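Local coordinates for protein minor fimbrium tip subunit Mfa3 (Porphyromonas gingivalis ATCC 33277, PDB 5NF4) that forms part of the tip of the minor fimbriae, surface filaments that mediate biofilm formation and adhesion to host cells and other oral bacteria, at residues R68-N80 with Q110-M122. Sequence-based numbering, arbitrary orientation.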
loop_
_atom_site.group_PDB
_atom_site.type_symbol
_atom_site.label_atom_id
_atom_site.label_comp_id
_atom_site.label_asym_id
_atom_site.label_seq_id
_atom_site.Cartn_x
_atom_site.Cartn_y
_atom_site.Cartn_z
ATOM N N ARG A 68 -10.410 7.022 2.111
ATOM C CA ARG A 68 -11.477 6.830 3.086
ATOM C C ARG A 68 -11.118 5.749 4.067
ATOM O O ARG A 68 -10.634 4.687 3.686
ATOM C CB ARG A 68 -12.793 6.484 2.393
ATOM C CG ARG A 68 -13.559 7.696 1.913
ATOM C CD ARG A 68 -14.882 7.324 1.274
ATOM N NE ARG A 68 -15.475 8.463 0.571
ATOM C CZ ARG A 68 -16.738 8.526 0.164
ATOM N NH1 ARG A 68 -17.576 7.521 0.400
ATOM N NH2 ARG A 68 -17.169 9.611 -0.466
ATOM N N VAL A 69 -11.342 6.047 5.344
ATOM C CA VAL A 69 -11.160 5.080 6.394
ATOM C C VAL A 69 -12.534 4.787 6.974
ATOM O O VAL A 69 -13.059 5.571 7.761
ATOM C CB VAL A 69 -10.216 5.591 7.498
ATOM C CG1 VAL A 69 -9.971 4.486 8.517
ATOM C CG2 VAL A 69 -8.893 6.079 6.893
ATOM N N HIS A 70 -13.070 3.629 6.604
ATOM C CA HIS A 70 -14.424 3.197 6.965
ATOM C C HIS A 70 -14.506 2.563 8.345
ATOM O O HIS A 70 -15.518 2.666 9.025
ATOM C CB HIS A 70 -14.922 2.185 5.934
ATOM C CG HIS A 70 -15.105 2.773 4.574
ATOM N ND1 HIS A 70 -14.108 2.766 3.621
ATOM C CD2 HIS A 70 -16.156 3.422 4.022
ATOM C CE1 HIS A 70 -14.554 3.366 2.531
ATOM N NE2 HIS A 70 -15.792 3.779 2.750
ATOM N N SER A 71 -13.446 1.870 8.713
ATOM C CA SER A 71 -13.318 1.315 10.052
ATOM C C SER A 71 -11.875 1.384 10.480
ATOM O O SER A 71 -10.972 1.357 9.656
ATOM C CB SER A 71 -13.810 -0.128 10.109
ATOM O OG SER A 71 -12.927 -0.981 9.393
ATOM N N LEU A 72 -11.659 1.457 11.786
ATOM C CA LEU A 72 -10.325 1.531 12.336
ATOM C C LEU A 72 -10.268 0.825 13.684
ATOM O O LEU A 72 -10.966 1.225 14.611
ATOM C CB LEU A 72 -9.903 2.997 12.499
ATOM C CG LEU A 72 -8.521 3.211 13.123
ATOM C CD1 LEU A 72 -7.431 2.667 12.201
ATOM C CD2 LEU A 72 -8.308 4.678 13.464
ATOM N N ALA A 73 -9.440 -0.200 13.781
ATOM C CA ALA A 73 -9.191 -0.879 15.048
ATOM C C ALA A 73 -7.849 -0.461 15.596
ATOM O O ALA A 73 -6.868 -0.360 14.865
ATOM C CB ALA A 73 -9.234 -2.378 14.891
ATOM N N MET A 74 -7.818 -0.188 16.897
ATOM C CA MET A 74 -6.584 0.094 17.582
ATOM C C MET A 74 -6.458 -0.960 18.666
ATOM O O MET A 74 -7.417 -1.154 19.423
ATOM C CB MET A 74 -6.584 1.498 18.219
ATOM C CG MET A 74 -5.235 1.811 18.877
ATOM S SD MET A 74 -5.251 3.318 19.877
ATOM C CE MET A 74 -6.330 2.717 21.177
ATOM N N LEU A 75 -5.305 -1.607 18.736
ATOM C CA LEU A 75 -5.025 -2.584 19.790
ATOM C C LEU A 75 -3.659 -2.243 20.395
ATOM O O LEU A 75 -2.672 -2.003 19.683
ATOM C CB LEU A 75 -5.064 -4.017 19.252
ATOM C CG LEU A 75 -6.399 -4.486 18.671
ATOM C CD1 LEU A 75 -6.404 -4.247 17.169
ATOM C CD2 LEU A 75 -6.684 -5.974 19.000
ATOM N N VAL A 76 -3.621 -2.216 21.727
ATOM C CA VAL A 76 -2.467 -1.734 22.476
ATOM C C VAL A 76 -2.010 -2.828 23.432
ATOM O O VAL A 76 -2.837 -3.459 24.122
ATOM C CB VAL A 76 -2.801 -0.446 23.273
ATOM C CG1 VAL A 76 -1.486 0.161 23.778
ATOM C CG2 VAL A 76 -3.594 0.542 22.411
ATOM N N PHE A 77 -0.720 -3.106 23.418
ATOM C CA PHE A 77 -0.153 -4.171 24.228
ATOM C C PHE A 77 1.031 -3.713 25.049
ATOM O O PHE A 77 1.774 -2.834 24.641
ATOM C CB PHE A 77 0.302 -5.343 23.340
ATOM C CG PHE A 77 -0.800 -5.916 22.513
ATOM C CD1 PHE A 77 -1.119 -5.320 21.292
ATOM C CD2 PHE A 77 -1.557 -6.987 22.953
ATOM C CE1 PHE A 77 -2.156 -5.767 20.543
ATOM C CE2 PHE A 77 -2.612 -7.473 22.141
ATOM C CZ PHE A 77 -2.889 -6.864 20.956
ATOM N N ASP A 78 1.232 -4.336 26.199
ATOM C CA ASP A 78 2.448 -4.059 26.969
ATOM C C ASP A 78 3.653 -4.541 26.161
ATOM O O ASP A 78 3.663 -5.688 25.717
ATOM C CB ASP A 78 2.390 -4.766 28.310
ATOM C CG ASP A 78 3.532 -4.366 29.233
ATOM O OD1 ASP A 78 4.636 -4.919 29.083
ATOM O OD2 ASP A 78 3.324 -3.497 30.104
ATOM N N SER A 79 4.646 -3.678 25.944
ATOM C CA SER A 79 5.780 -4.016 25.084
ATOM C C SER A 79 6.581 -5.210 25.592
ATOM O O SER A 79 7.158 -5.936 24.782
ATOM C CB SER A 79 6.704 -2.807 24.928
ATOM O OG SER A 79 5.976 -1.703 24.424
ATOM N N ASN A 80 6.577 -5.413 26.910
ATOM C CA ASN A 80 7.390 -6.442 27.542
ATOM C C ASN A 80 6.623 -7.716 27.829
ATOM O O ASN A 80 7.107 -8.802 27.510
ATOM C CB ASN A 80 8.004 -5.896 28.831
ATOM C CG ASN A 80 8.892 -4.707 28.563
ATOM O OD1 ASN A 80 9.706 -4.748 27.645
ATOM N ND2 ASN A 80 8.725 -3.633 29.332
ATOM N N GLN A 110 5.257 0.986 28.834
ATOM C CA GLN A 110 5.792 0.832 27.484
ATOM C C GLN A 110 4.753 0.093 26.682
ATOM O O GLN A 110 4.313 -0.983 27.099
ATOM C CB GLN A 110 7.106 0.045 27.481
ATOM C CG GLN A 110 8.192 0.700 28.310
ATOM C CD GLN A 110 8.291 2.183 28.015
ATOM O OE1 GLN A 110 7.985 3.045 28.879
ATOM N NE2 GLN A 110 8.678 2.497 26.780
ATOM N N ARG A 111 4.318 0.688 25.580
ATOM C CA ARG A 111 3.202 0.116 24.820
ATOM C C ARG A 111 3.490 0.019 23.341
ATOM O O ARG A 111 4.125 0.891 22.738
ATOM C CB ARG A 111 1.920 0.947 25.043
ATOM C CG ARG A 111 1.148 0.612 26.331
ATOM C CD ARG A 111 1.717 1.277 27.604
ATOM N NE ARG A 111 0.937 0.832 28.740
ATOM C CZ ARG A 111 1.151 -0.298 29.401
ATOM N NH1 ARG A 111 2.168 -1.101 29.093
ATOM N NH2 ARG A 111 0.362 -0.612 30.401
ATOM N N ASP A 112 3.023 -1.086 22.772
ATOM C CA ASP A 112 3.015 -1.292 21.329
ATOM C C ASP A 112 1.595 -1.036 20.791
ATOM O O ASP A 112 0.650 -1.656 21.256
ATOM C CB ASP A 112 3.434 -2.718 21.005
ATOM C CG ASP A 112 4.912 -3.001 21.240
ATOM O OD1 ASP A 112 5.683 -2.197 21.808
ATOM O OD2 ASP A 112 5.326 -4.079 20.777
ATOM N N PHE A 113 1.454 -0.120 19.831
ATOM C CA PHE A 113 0.152 0.295 19.297
ATOM C C PHE A 113 0.015 -0.300 17.893
ATOM O O PHE A 113 0.917 -0.154 17.092
ATOM C CB PHE A 113 0.043 1.794 19.175
ATOM C CG PHE A 113 -0.085 2.523 20.498
ATOM C CD1 PHE A 113 0.996 2.637 21.370
ATOM C CD2 PHE A 113 -1.284 3.124 20.829
ATOM C CE1 PHE A 113 0.850 3.334 22.559
ATOM C CE2 PHE A 113 -1.429 3.801 22.003
ATOM C CZ PHE A 113 -0.364 3.913 22.868
ATOM N N PHE A 114 -1.127 -0.907 17.621
ATOM C CA PHE A 114 -1.414 -1.470 16.299
ATOM C C PHE A 114 -2.685 -0.830 15.786
ATOM O O PHE A 114 -3.693 -0.822 16.473
ATOM C CB PHE A 114 -1.588 -2.995 16.332
ATOM C CG PHE A 114 -0.362 -3.740 16.737
ATOM C CD1 PHE A 114 0.007 -3.796 18.084
ATOM C CD2 PHE A 114 0.421 -4.402 15.800
ATOM C CE1 PHE A 114 1.132 -4.499 18.477
ATOM C CE2 PHE A 114 1.549 -5.115 16.191
ATOM C CZ PHE A 114 1.916 -5.141 17.559
ATOM N N PHE A 115 -2.637 -0.358 14.536
ATOM C CA PHE A 115 -3.773 0.266 13.899
ATOM C C PHE A 115 -4.051 -0.485 12.592
ATOM O O PHE A 115 -3.146 -0.670 11.781
ATOM C CB PHE A 115 -3.526 1.742 13.591
ATOM C CG PHE A 115 -3.413 2.604 14.826
ATOM C CD1 PHE A 115 -2.192 2.778 15.453
ATOM C CD2 PHE A 115 -4.533 3.204 15.353
ATOM C CE1 PHE A 115 -2.084 3.566 16.579
ATOM C CE2 PHE A 115 -4.449 4.009 16.491
ATOM C CZ PHE A 115 -3.227 4.189 17.105
ATOM N N VAL A 116 -5.300 -0.902 12.428
ATOM C CA VAL A 116 -5.742 -1.675 11.251
ATOM C C VAL A 116 -7.036 -1.049 10.729
ATOM O O VAL A 116 -8.007 -0.958 11.458
ATOM C CB VAL A 116 -5.962 -3.168 11.612
ATOM C CG1 VAL A 116 -6.452 -3.935 10.419
ATOM C CG2 VAL A 116 -4.633 -3.792 12.076
ATOM N N ALA A 117 -7.064 -0.661 9.445
ATOM C CA ALA A 117 -8.212 0.004 8.878
ATOM C C ALA A 117 -8.774 -0.769 7.700
ATOM O O ALA A 117 -8.017 -1.436 6.995
ATOM C CB ALA A 117 -7.859 1.409 8.428
ATOM N N ASN A 118 -10.096 -0.692 7.564
ATOM C CA ASN A 118 -10.803 -1.250 6.413
ATOM C C ASN A 118 -10.622 -2.759 6.227
ATOM O O ASN A 118 -10.675 -3.269 5.115
ATOM C CB ASN A 118 -10.345 -0.515 5.164
ATOM C CG ASN A 118 -10.751 0.943 5.179
ATOM O OD1 ASN A 118 -11.688 1.317 5.890
ATOM N ND2 ASN A 118 -10.085 1.766 4.359
ATOM N N ILE A 119 -10.442 -3.465 7.320
ATOM C CA ILE A 119 -10.397 -4.922 7.296
ATOM C C ILE A 119 -11.793 -5.479 7.603
ATOM O O ILE A 119 -12.409 -5.140 8.613
ATOM C CB ILE A 119 -9.339 -5.430 8.307
ATOM C CG1 ILE A 119 -7.933 -5.013 7.851
ATOM C CG2 ILE A 119 -9.425 -6.940 8.499
ATOM C CD1 ILE A 119 -7.535 -5.514 6.460
ATOM N N PRO A 120 -12.334 -6.324 6.705
ATOM C CA PRO A 120 -13.666 -6.886 6.959
ATOM C C PRO A 120 -13.787 -7.591 8.306
ATOM O O PRO A 120 -12.961 -8.473 8.628
ATOM C CB PRO A 120 -13.842 -7.897 5.820
ATOM C CG PRO A 120 -12.958 -7.408 4.755
ATOM C CD PRO A 120 -11.779 -6.795 5.428
ATOM N N ASN A 121 -14.829 -7.209 9.043
ATOM C CA ASN A 121 -15.134 -7.741 10.371
ATOM C C ASN A 121 -13.957 -7.741 11.336
ATOM O O ASN A 121 -13.821 -8.623 12.169
ATOM C CB ASN A 121 -15.708 -9.144 10.238
ATOM C CG ASN A 121 -17.156 -9.122 9.833
ATOM O OD1 ASN A 121 -17.945 -8.430 10.437
ATOM N ND2 ASN A 121 -17.507 -9.842 8.776
ATOM N N MET A 122 -13.134 -6.703 11.243
ATOM C CA MET A 122 -12.049 -6.510 12.171
ATOM C C MET A 122 -12.541 -6.474 13.619
ATOM O O MET A 122 -11.820 -6.915 14.521
ATOM C CB MET A 122 -11.285 -5.226 11.835
ATOM C CG MET A 122 -10.050 -5.034 12.654
ATOM S SD MET A 122 -8.843 -6.315 12.383
ATOM C CE MET A 122 -7.988 -6.263 13.955
HETATM O O HOH W 1 -10.421 -2.385 10.329
HETATM O O HOH W 2 -14.173 -3.471 9.970
HETATM O O HOH W 3 5.221 -1.237 30.784
HETATM O O HOH W 4 1.006 -3.039 31.848
#
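A73, L75 and F77 form the hydrogen-bonded antiparallel pairs with V116, F114 and D112, joining strands 71-78 and 109-117 in the N-terminal beta-sheet region of this fimbrillin-type protein. Each pair exchanges two backbone bonds, and side chains alternate between the two sheet faces.

One face carries L72, M74 and V76 with F113, F115 and A117. The beta-branched V76 sets CG1 almost squarely over the F113 ring, a CH-pi contact 3.9 Å from its centroid. M74, its CG anti to the backbone N (chi1 -177°), runs alongside F115; its flexible chain brings SD 3.5 Å from F115 CZ and makes two Met-aromatic contacts, oblique to F115 and at the edge of F113. On the other face, where M135 of helix 132-140 packs against both rings, F77 and F114 meet obliquely, planes 84° apart, with F77 CD1 3.7 Å from F114 CE1. Small A73 lets M122 CG approach its CB.

Polar side chains close both ends. N118, short and bifunctional, gives ND2 to R68 O and receives H70 N on a lone pair of OD1 at 2.8 Å; ND2 also reaches F159 O. At the far end the short S79 hydroxyl donates to D112 OD1, a carboxylate oxygen able to accept from N167 N as well. A bend at chi2 (81°) folds R111 back so that NH1 bonds Q110 O and forms a salt bridge to D78 OD2 at 2.8 Å; OD2 sits in the guanidinium plane, whereas NH1 lies well above that of the carboxylate.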